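Local coordinates for putative immunoglobulin-blocking virulence protein (Mycoplasma mycoides subsp. capri, PDB 7ADK) that is probably an immunoglobulin-blocking virulence factor and forms a complex with a lipoprotein, at residues Asn281-Tyr284 and Ile285-Ala289; Glu437-Lys441 and Asp442-Ile446; Tyr710-Ser713 and Leu714-Ser717; Gln461-Lys464 and Asp465-Gly468. All coordinates share one frame; numbering follows the deposited sequence.

Interaction 1. Residues Asn281-Tyr284 and Ile285-Ala289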
loop_
_atom_site.group_PDB
_atom_site.type_symbol
_atom_site.label_atom_id
_atom_site.label_comp_id
_atom_site.label_asym_id
_atom_site.label_seq_id
_atom_site.Cartn_x
_atom_site.Cartn_y
_atom_site.Cartn_z
ATOM N N ASN A 281 -8.583 -15.506 40.205
ATOM C CA ASN A 281 -7.127 -15.702 40.070
ATOM C C ASN A 281 -6.408 -15.818 41.425
ATOM O O ASN A 281 -5.596 -16.719 41.579
ATOM C CB ASN A 281 -6.498 -14.597 39.195
ATOM C CG ASN A 281 -6.733 -14.767 37.697
ATOM O OD1 ASN A 281 -6.878 -15.858 37.176
ATOM N ND2 ASN A 281 -6.770 -13.694 36.949
ATOM N N GLN A 282 -6.720 -14.971 42.413
ATOM C CA GLN A 282 -6.163 -15.065 43.775
ATOM C C GLN A 282 -6.458 -16.420 44.436
ATOM O O GLN A 282 -5.580 -16.979 45.079
ATOM C CB GLN A 282 -6.711 -13.936 44.665
ATOM C CG GLN A 282 -6.195 -12.567 44.224
ATOM C CD GLN A 282 -6.513 -11.450 45.216
ATOM O OE1 GLN A 282 -5.962 -11.376 46.301
ATOM N NE2 GLN A 282 -7.380 -10.516 44.901
ATOM N N GLU A 283 -7.655 -16.971 44.237
ATOM C CA GLU A 283 -7.953 -18.374 44.532
ATOM C C GLU A 283 -7.045 -19.344 43.772
ATOM O O GLU A 283 -6.281 -20.075 44.394
ATOM C CB GLU A 283 -9.460 -18.637 44.336
ATOM C CG GLU A 283 -9.965 -20.085 44.202
ATOM C CD GLU A 283 -9.682 -21.079 45.333
ATOM O OE1 GLU A 283 -8.830 -20.843 46.213
ATOM O OE2 GLU A 283 -10.332 -22.148 45.312
ATOM N N TYR A 284 -7.083 -19.416 42.443
ATOM C CA TYR A 284 -6.571 -20.633 41.809
ATOM C C TYR A 284 -5.036 -20.593 41.619
ATOM O O TYR A 284 -4.403 -21.638 41.519
ATOM C CB TYR A 284 -7.587 -21.102 40.746
ATOM C CG TYR A 284 -7.658 -20.596 39.318
ATOM C CD1 TYR A 284 -8.068 -19.283 39.060
ATOM C CD2 TYR A 284 -8.019 -21.551 38.350
ATOM C CE1 TYR A 284 -8.600 -18.877 37.824
ATOM C CE2 TYR A 284 -8.598 -21.187 37.125
ATOM C CZ TYR A 284 -8.862 -19.838 36.838
ATOM O OH TYR A 284 -9.412 -19.481 35.655
ATOM N N ILE A 285 -4.401 -19.428 41.849
ATOM C CA ILE A 285 -2.980 -19.281 42.244
ATOM C C ILE A 285 -2.638 -20.092 43.509
ATOM O O ILE A 285 -1.589 -20.733 43.596
ATOM C CB ILE A 285 -2.625 -17.778 42.447
ATOM C CG1 ILE A 285 -2.492 -17.078 41.077
ATOM C CG2 ILE A 285 -1.333 -17.551 43.249
ATOM C CD1 ILE A 285 -2.324 -15.558 41.118
ATOM N N TRP A 286 -3.510 -20.090 44.516
ATOM C CA TRP A 286 -3.314 -20.836 45.753
ATOM C C TRP A 286 -3.489 -22.347 45.550
ATOM O O TRP A 286 -3.023 -23.123 46.381
ATOM C CB TRP A 286 -4.208 -20.245 46.859
ATOM C CG TRP A 286 -4.016 -20.759 48.249
ATOM C CD1 TRP A 286 -3.103 -20.329 49.145
ATOM C CD2 TRP A 286 -4.768 -21.798 48.936
ATOM N NE1 TRP A 286 -3.165 -21.107 50.279
ATOM C CE2 TRP A 286 -4.144 -22.060 50.185
ATOM C CE3 TRP A 286 -5.937 -22.526 48.646
ATOM C CZ2 TRP A 286 -4.582 -23.073 51.043
ATOM C CZ3 TRP A 286 -6.435 -23.485 49.543
ATOM C CH2 TRP A 286 -5.737 -23.794 50.716
ATOM N N LEU A 287 -4.095 -22.827 44.460
ATOM C CA LEU A 287 -4.071 -24.257 44.115
ATOM C C LEU A 287 -2.697 -24.657 43.573
ATOM O O LEU A 287 -2.029 -25.468 44.192
ATOM C CB LEU A 287 -5.210 -24.661 43.157
ATOM C CG LEU A 287 -6.609 -24.924 43.724
ATOM C CD1 LEU A 287 -6.582 -25.893 44.886
ATOM C CD2 LEU A 287 -7.333 -23.680 44.169
ATOM N N ILE A 288 -2.226 -24.056 42.486
ATOM C CA ILE A 288 -0.924 -24.373 41.880
ATOM C C ILE A 288 0.236 -24.231 42.873
ATOM O O ILE A 288 1.084 -25.115 42.934
ATOM C CB ILE A 288 -0.682 -23.547 40.592
ATOM C CG1 ILE A 288 -0.664 -22.024 40.821
ATOM C CG2 ILE A 288 -1.739 -23.905 39.557
ATOM C CD1 ILE A 288 -0.551 -21.159 39.572
ATOM N N ALA A 289 0.248 -23.203 43.727
ATOM C CA ALA A 289 1.274 -23.028 44.754
ATOM C C ALA A 289 1.189 -24.021 45.941
ATOM O O ALA A 289 2.009 -23.942 46.852
ATOM C CB ALA A 289 1.243 -21.579 45.216
#
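Glu283 and Leu287 meet one turn apart on helix 280-288. Their side chains pass at a slant, and OE2 of Glu283 comes 3.6 Å from CD2 of Leu287. In Glu283 the bend at chi2 (58°) brings the carboxylate beside that methyl group. OE1 of the same group is 4.1 Å from Trp286 CE3, with the carboxylate and indole planes only 17° apart.

The buried side of the helix is closely packed. Ile285 and Ile288 both pack on Phe214, and Ile285 also meets Ile227. Trp286 lies against Phe277 and makes a cation-pi contact with Lys263.

Asn281 and Tyr284 are partly exposed and make few side-chain contacts within this stretch. Of the Tyr284 side chain, CB comes nearest the Leu287 side chain, 4.3 Å from CD2. Tyr284 rests on helix 247-253.

Ile285 N bonds to Asn281 O at 3.0 Å. The backbone bonding becomes mixed toward the end. Trp286 N bonds to Glu283 O at 2.8 Å, three residues back, and Leu287 N and Ile288 N both bond weakly to Tyr284 O. Such i+3 bonds mixed with i+4 bonds are common at helix C-terminal ends, here one packed among helices 209-218, 227-235 and 247-253.

Interaction 2. Residues Glu437-Lys441 and Asp442-Ile446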
loop_
_atom_site.group_PDB
_atom_site.type_symbol
_atom_site.label_atom_id
_atom_site.label_comp_id
_atom_site.label_asym_id
_atom_site.label_seq_id
_atom_site.Cartn_x
_atom_site.Cartn_y
_atom_site.Cartn_z
ATOM N N GLU A 437 35.393 -9.223 -14.904
ATOM C CA GLU A 437 36.306 -9.685 -15.956
ATOM C C GLU A 437 37.790 -9.367 -15.699
ATOM O O GLU A 437 38.632 -10.228 -15.951
ATOM C CB GLU A 437 35.861 -9.157 -17.324
ATOM C CG GLU A 437 34.601 -9.849 -17.873
ATOM C CD GLU A 437 34.793 -11.330 -18.261
ATOM O OE1 GLU A 437 33.805 -11.985 -18.663
ATOM O OE2 GLU A 437 35.915 -11.877 -18.159
ATOM N N LYS A 438 38.151 -8.195 -15.156
ATOM C CA LYS A 438 39.550 -7.889 -14.819
ATOM C C LYS A 438 40.100 -8.820 -13.736
ATOM O O LYS A 438 41.215 -9.302 -13.891
ATOM C CB LYS A 438 39.762 -6.395 -14.520
ATOM C CG LYS A 438 40.042 -5.628 -15.820
ATOM C CD LYS A 438 40.455 -4.166 -15.656
ATOM C CE LYS A 438 39.288 -3.195 -15.601
ATOM N NZ LYS A 438 39.706 -1.795 -15.744
ATOM N N LEU A 439 39.313 -9.184 -12.723
ATOM C CA LEU A 439 39.720 -10.202 -11.750
ATOM C C LEU A 439 39.895 -11.585 -12.418
ATOM O O LEU A 439 40.834 -12.302 -12.085
ATOM C CB LEU A 439 38.737 -10.238 -10.567
ATOM C CG LEU A 439 38.957 -9.242 -9.410
ATOM C CD1 LEU A 439 40.213 -9.546 -8.627
ATOM C CD2 LEU A 439 39.045 -7.798 -9.833
ATOM N N GLN A 440 39.068 -11.954 -13.398
ATOM C CA GLN A 440 39.211 -13.241 -14.088
ATOM C C GLN A 440 40.473 -13.348 -14.956
ATOM O O GLN A 440 41.208 -14.325 -14.816
ATOM C CB GLN A 440 37.966 -13.549 -14.919
ATOM C CG GLN A 440 36.846 -14.104 -14.043
ATOM C CD GLN A 440 35.563 -14.242 -14.834
ATOM O OE1 GLN A 440 35.286 -15.186 -15.434
ATOM N NE2 GLN A 440 34.744 -13.311 -14.862
ATOM N N LYS A 441 40.776 -12.375 -15.829
ATOM C CA LYS A 441 41.996 -12.438 -16.657
ATOM C C LYS A 441 43.292 -12.225 -15.871
ATOM O O LYS A 441 44.327 -12.765 -16.253
ATOM C CB LYS A 441 41.889 -11.554 -17.911
ATOM C CG LYS A 441 41.837 -10.043 -17.689
ATOM C CD LYS A 441 41.735 -9.283 -19.011
ATOM C CE LYS A 441 41.647 -7.777 -18.845
ATOM N NZ LYS A 441 41.686 -7.055 -20.100
ATOM N N ASP A 442 43.233 -11.550 -14.720
ATOM C CA ASP A 442 44.334 -11.515 -13.750
ATOM C C ASP A 442 44.477 -12.817 -12.937
ATOM O O ASP A 442 45.497 -13.046 -12.302
ATOM C CB ASP A 442 44.171 -10.294 -12.837
ATOM C CG ASP A 442 44.319 -8.957 -13.571
ATOM O OD1 ASP A 442 44.891 -8.916 -14.682
ATOM O OD2 ASP A 442 43.918 -7.925 -12.993
ATOM N N GLY A 443 43.488 -13.704 -12.978
ATOM C CA GLY A 443 43.533 -15.023 -12.354
ATOM C C GLY A 443 43.428 -15.012 -10.834
ATOM O O GLY A 443 43.737 -16.009 -10.198
ATOM N N GLU A 444 42.944 -13.927 -10.236
ATOM C CA GLU A 444 42.557 -13.904 -8.824
ATOM C C GLU A 444 41.223 -14.646 -8.622
ATOM O O GLU A 444 40.261 -14.428 -9.351
ATOM C CB GLU A 444 42.533 -12.449 -8.332
ATOM C CG GLU A 444 42.093 -12.240 -6.880
ATOM C CD GLU A 444 43.046 -12.855 -5.845
ATOM O OE1 GLU A 444 43.250 -14.086 -5.853
ATOM O OE2 GLU A 444 43.582 -12.099 -5.005
ATOM N N GLN A 445 41.154 -15.572 -7.663
ATOM C CA GLN A 445 40.040 -16.517 -7.499
ATOM C C GLN A 445 39.089 -16.031 -6.407
ATOM O O GLN A 445 39.518 -15.767 -5.289
ATOM C CB GLN A 445 40.610 -17.913 -7.189
ATOM C CG GLN A 445 39.586 -19.044 -6.969
ATOM C CD GLN A 445 38.918 -19.581 -8.232
ATOM O OE1 GLN A 445 38.989 -19.011 -9.309
ATOM N NE2 GLN A 445 38.222 -20.687 -8.151
ATOM N N ILE A 446 37.794 -15.935 -6.699
ATOM C CA ILE A 446 36.761 -15.507 -5.744
ATOM C C ILE A 446 35.932 -16.717 -5.292
ATOM O O ILE A 446 35.378 -17.440 -6.115
ATOM C CB ILE A 446 35.886 -14.396 -6.366
ATOM C CG1 ILE A 446 36.680 -13.173 -6.869
ATOM C CG2 ILE A 446 34.778 -13.946 -5.418
ATOM C CD1 ILE A 446 37.507 -12.448 -5.828
#
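Leu439 and Glu444 make the apolar part of this contact, at the end of helix 426-442. Their side chains lie alongside each other and run the same way. CD1 of Leu439 rests 3.7 Å from CG of Glu444, so the aliphatic stem of the glutamate does the touching. CG of Glu444 lies opposite the backbone N (chi1 178°), and the chain then bends at chi2. The carboxylate is thereby turned back toward its own backbone. OE1 takes the N-H of Gln445 on its anti lone pair, at 3.1 Å, and OE2 is bonded to Tyr384 OH.

The backbone bonds close the helix. Asp442 N gives a normal i+4 bond to Lys438 O, 3.1 Å long. Gly443 N then bonds to Gln440 O at 3.0 Å, well above the carbonyl plane. Glu444 N reaches back five residues to Leu439 O in a weak bond of 3.2 Å. Gly443 makes the turn with positive phi (73°).

The other polar side chains look outside this stretch for partners. Lys441 NZ and Asp442 OD1 stay 6.6 Å apart, so they form no salt bridge. Asp442 OD2 is bonded instead to Tyr388 OH. Gln440 NE2 bonds to Ala469 O and to Ile436 O.

After the turn Ile446, just ahead of strand 448-454, packs on Leu417 and Leu419 of strand 415-422. The 6→1 bond enclosing the 5→2 bond, the left-handed glycine and the apolar contact between Leu439 and Glu444 are the marks of a Schellman motif.

Interaction 3. Residues Tyr710-Ser713 and Leu714-Ser717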
loop_
_atom_site.group_PDB
_atom_site.type_symbol
_atom_site.label_atom_id
_atom_site.label_comp_id
_atom_site.label_asym_id
_atom_site.label_seq_id
_atom_site.Cartn_x
_atom_site.Cartn_y
_atom_site.Cartn_z
ATOM N N TYR A 710 -12.809 -18.755 -12.603
ATOM C CA TYR A 710 -11.558 -18.590 -11.863
ATOM C C TYR A 710 -10.886 -17.230 -12.085
ATOM O O TYR A 710 -9.926 -16.923 -11.391
ATOM C CB TYR A 710 -10.617 -19.758 -12.197
ATOM C CG TYR A 710 -11.112 -21.174 -11.909
ATOM C CD1 TYR A 710 -12.203 -21.423 -11.056
ATOM C CD2 TYR A 710 -10.440 -22.266 -12.491
ATOM C CE1 TYR A 710 -12.643 -22.735 -10.821
ATOM C CE2 TYR A 710 -10.875 -23.584 -12.259
ATOM C CZ TYR A 710 -11.990 -23.819 -11.429
ATOM O OH TYR A 710 -12.446 -25.082 -11.224
ATOM N N ASN A 711 -11.345 -16.406 -13.033
ATOM C CA ASN A 711 -10.795 -15.080 -13.303
ATOM C C ASN A 711 -11.821 -13.997 -12.978
ATOM O O ASN A 711 -12.826 -13.887 -13.674
ATOM C CB ASN A 711 -10.352 -15.013 -14.760
ATOM C CG ASN A 711 -9.721 -13.695 -15.110
ATOM O OD1 ASN A 711 -8.545 -13.465 -14.941
ATOM N ND2 ASN A 711 -10.477 -12.773 -15.615
ATOM N N GLU A 712 -11.536 -13.150 -11.986
ATOM C CA GLU A 712 -12.454 -12.129 -11.463
ATOM C C GLU A 712 -13.055 -11.243 -12.555
ATOM O O GLU A 712 -14.272 -11.130 -12.686
ATOM C CB GLU A 712 -11.703 -11.302 -10.402
ATOM C CG GLU A 712 -12.527 -10.215 -9.684
ATOM C CD GLU A 712 -12.728 -8.888 -10.447
ATOM O OE1 GLU A 712 -13.751 -8.211 -10.195
ATOM O OE2 GLU A 712 -11.858 -8.486 -11.255
ATOM N N SER A 713 -12.205 -10.653 -13.392
ATOM C CA SER A 713 -12.623 -9.605 -14.326
ATOM C C SER A 713 -13.355 -10.146 -15.560
ATOM O O SER A 713 -13.828 -9.374 -16.380
ATOM C CB SER A 713 -11.441 -8.715 -14.688
ATOM O OG SER A 713 -10.603 -8.495 -13.572
ATOM N N LEU A 714 -13.471 -11.472 -15.664
ATOM C CA LEU A 714 -14.327 -12.215 -16.592
ATOM C C LEU A 714 -15.607 -12.723 -15.899
ATOM O O LEU A 714 -16.685 -12.694 -16.491
ATOM C CB LEU A 714 -13.528 -13.381 -17.196
ATOM C CG LEU A 714 -12.524 -12.997 -18.289
ATOM C CD1 LEU A 714 -11.670 -14.203 -18.638
ATOM C CD2 LEU A 714 -13.207 -12.589 -19.573
ATOM N N ARG A 715 -15.517 -13.137 -14.635
ATOM C CA ARG A 715 -16.626 -13.621 -13.803
ATOM C C ARG A 715 -17.777 -12.633 -13.673
ATOM O O ARG A 715 -18.930 -13.056 -13.584
ATOM C CB ARG A 715 -16.079 -13.926 -12.398
ATOM C CG ARG A 715 -16.976 -14.861 -11.579
ATOM C CD ARG A 715 -16.550 -14.880 -10.116
ATOM N NE ARG A 715 -15.140 -15.258 -9.939
ATOM C CZ ARG A 715 -14.224 -14.667 -9.200
ATOM N NH1 ARG A 715 -13.078 -15.237 -9.046
ATOM N NH2 ARG A 715 -14.403 -13.533 -8.601
ATOM N N ASN A 716 -17.456 -11.336 -13.663
ATOM C CA ASN A 716 -18.401 -10.233 -13.439
ATOM C C ASN A 716 -19.533 -10.104 -14.484
ATOM O O ASN A 716 -20.594 -9.570 -14.158
ATOM C CB ASN A 716 -17.605 -8.918 -13.324
ATOM C CG ASN A 716 -16.783 -8.813 -12.048
ATOM O OD1 ASN A 716 -16.899 -9.612 -11.128
ATOM N ND2 ASN A 716 -15.941 -7.813 -11.944
ATOM N N SER A 717 -19.353 -10.599 -15.713
ATOM C CA SER A 717 -20.341 -10.480 -16.797
ATOM C C SER A 717 -20.448 -11.694 -17.730
ATOM O O SER A 717 -21.470 -11.853 -18.391
ATOM C CB SER A 717 -20.040 -9.235 -17.622
ATOM O OG SER A 717 -18.726 -9.278 -18.120
#
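Glu712 and Asn716 form a local side-chain contact at the short helix 712-715, close to the C-terminal end of the modelled chain. ND2 of Asn716 bonds to OE1 of Glu712 at 2.8 Å. It meets that oxygen from above the carboxylate, and the amide and carboxylate planes stand 77° apart. The second oxygen, OE2, accepts from Ser713 OG at 2.6 Å. Two bonds thus hold the carboxylate and limit its rotation. Its place comes from a bend at chi2 (-80°), which turns the acid toward Asn716.

Arg715 does not pair with this acid; its NH2 is 5.6 Å from Glu712 OE1. Its guanidinium instead lays one face over the backbone of Glu712, whose CA is 3.7 Å from NH2. NE of Arg715 bonds to Glu709 O, which ties the group to the chain before the helix.

Asn711 O takes two backbone N-H groups, from Leu714 at 3.2 Å and from Arg715 at 3.0 Å. Leu714 packs on Phe679 of strand 676-679, and Asn716 touches Ala260 of the lipoprotein chain. With Asn711 at the N-cap, this is the start of a single-turn helix set beside the edge of the parallel sheet.

Interaction 4. Residues Gln461-Lys464 and Asp465-Gly468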
loop_
_atom_site.group_PDB
_atom_site.type_symbol
_atom_site.label_atom_id
_atom_site.label_comp_id
_atom_site.label_asym_id
_atom_site.label_seq_id
_atom_site.Cartn_x
_atom_site.Cartn_y
_atom_site.Cartn_z
ATOM N N GLN A 461 16.083 -2.787 -13.613
ATOM C CA GLN A 461 17.538 -2.925 -13.706
ATOM C C GLN A 461 17.962 -4.343 -14.121
ATOM O O GLN A 461 17.633 -5.319 -13.455
ATOM C CB GLN A 461 18.094 -2.539 -12.338
ATOM C CG GLN A 461 19.608 -2.653 -12.167
ATOM C CD GLN A 461 20.111 -2.312 -10.776
ATOM O OE1 GLN A 461 21.292 -2.267 -10.516
ATOM N NE2 GLN A 461 19.274 -2.053 -9.805
ATOM N N ALA A 462 18.682 -4.460 -15.234
ATOM C CA ALA A 462 19.062 -5.731 -15.823
ATOM C C ALA A 462 20.343 -6.296 -15.199
ATOM O O ALA A 462 21.258 -5.548 -14.856
ATOM C CB ALA A 462 19.199 -5.537 -17.332
ATOM N N PHE A 463 20.448 -7.626 -15.109
ATOM C CA PHE A 463 21.619 -8.334 -14.575
ATOM C C PHE A 463 22.130 -9.487 -15.451
ATOM O O PHE A 463 23.207 -9.999 -15.156
ATOM C CB PHE A 463 21.362 -8.808 -13.137
ATOM C CG PHE A 463 21.230 -7.703 -12.124
ATOM C CD1 PHE A 463 22.391 -7.102 -11.626
ATOM C CD2 PHE A 463 19.975 -7.262 -11.687
ATOM C CE1 PHE A 463 22.301 -6.039 -10.727
ATOM C CE2 PHE A 463 19.883 -6.210 -10.769
ATOM C CZ PHE A 463 21.048 -5.590 -10.300
ATOM N N LYS A 464 21.449 -9.869 -16.546
ATOM C CA LYS A 464 21.870 -10.978 -17.426
ATOM C C LYS A 464 23.280 -10.778 -18.002
ATOM O O LYS A 464 24.017 -11.748 -18.134
ATOM C CB LYS A 464 20.837 -11.236 -18.550
ATOM C CG LYS A 464 19.491 -11.811 -18.078
ATOM C CD LYS A 464 18.572 -12.240 -19.232
ATOM C CE LYS A 464 17.239 -12.837 -18.751
ATOM N NZ LYS A 464 16.348 -13.269 -19.855
ATOM N N ASP A 465 23.704 -9.539 -18.247
ATOM C CA ASP A 465 25.055 -9.199 -18.715
ATOM C C ASP A 465 26.144 -9.308 -17.627
ATOM O O ASP A 465 27.302 -9.576 -17.934
ATOM C CB ASP A 465 25.045 -7.786 -19.312
ATOM C CG ASP A 465 24.081 -7.592 -20.484
ATOM O OD1 ASP A 465 23.638 -8.582 -21.113
ATOM O OD2 ASP A 465 23.768 -6.425 -20.805
ATOM N N ILE A 466 25.778 -9.121 -16.361
ATOM C CA ILE A 466 26.670 -9.193 -15.195
ATOM C C ILE A 466 26.792 -10.636 -14.698
ATOM O O ILE A 466 27.895 -11.159 -14.566
ATOM C CB ILE A 466 26.167 -8.238 -14.083
ATOM C CG1 ILE A 466 26.222 -6.768 -14.538
ATOM C CG2 ILE A 466 26.993 -8.401 -12.803
ATOM C CD1 ILE A 466 25.359 -5.832 -13.714
ATOM N N LEU A 467 25.662 -11.298 -14.450
ATOM C CA LEU A 467 25.628 -12.707 -14.059
ATOM C C LEU A 467 26.232 -13.608 -15.142
ATOM O O LEU A 467 26.929 -14.558 -14.813
ATOM C CB LEU A 467 24.181 -13.105 -13.717
ATOM C CG LEU A 467 23.799 -13.083 -12.224
ATOM C CD1 LEU A 467 24.272 -11.848 -11.468
ATOM C CD2 LEU A 467 22.287 -13.150 -12.093
ATOM N N GLY A 468 26.055 -13.281 -16.422
ATOM C CA GLY A 468 26.704 -13.966 -17.539
ATOM C C GLY A 468 28.210 -13.722 -17.680
ATOM O O GLY A 468 28.868 -14.473 -18.391
#
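The first turn of the short helix 464-467, with Phe463 at its N-cap position, joins Phe463 to Ile466 by both backbone and side chain. Phe463 O accepts two N-H groups. Leu467 N comes to it at 2.9 Å in a nearly straight bond, almost in line with the C=O. Ile466 N comes at 3.0 Å from well above the carbonyl plane. The next carbonyl, Lys464 O, receives Gly468 N at 3.1 Å.

The side chains of Phe463 and Ile466 lie next to each other and head in the same direction. CD1 of the ring is 3.8 Å from CD1 of the isoleucine. Each side chain leaves its backbone with the first branch opposite the carbonyl carbon (chi1 -67° for Phe463, and CG1 at -64° for Ile466), and the two run side by side. This apolar pair is buried.

Lys464 leads off in a different direction. Its chain is extended beyond CG and carries NZ to a salt bridge with Asp557. Asp465, next to it, lies on the exposed side.

Phe463 N is bonded to Glu680 of the lipoprotein chain, so the start of the turn also takes part in the interface. On the inner side Ile466 packs on Tyr429, Ser432 and Ile436 of helix 426-442. Phe463 meets Val423 just before that helix, and Leu467 meets Ile492. The turn thus sits against helix 426-442, in the connection from strand 448-454 to strand 473-481.

In the fold
Interactions 2 and 4 are neighbours in the region of the mixed sheet. Their centres are 18 Å apart and their nearest atoms about 6 Å apart. Helix 426-442 links them: its end forms interaction 2, and its earlier turns receive Ile466 of interaction 4. Interaction 3 lies beside strand 676-679 of the parallel sheet, with its centre 38 Å from that of interaction 4. Interactions 3 and 4 both reach the lipoprotein chain, so they mark two places on the same interface. Interaction 1 stands apart in a helical region, its centre 59 Å from that of interaction 3 and 71 Å from that of interaction 2, and no other chain touches it. None of the four touches another.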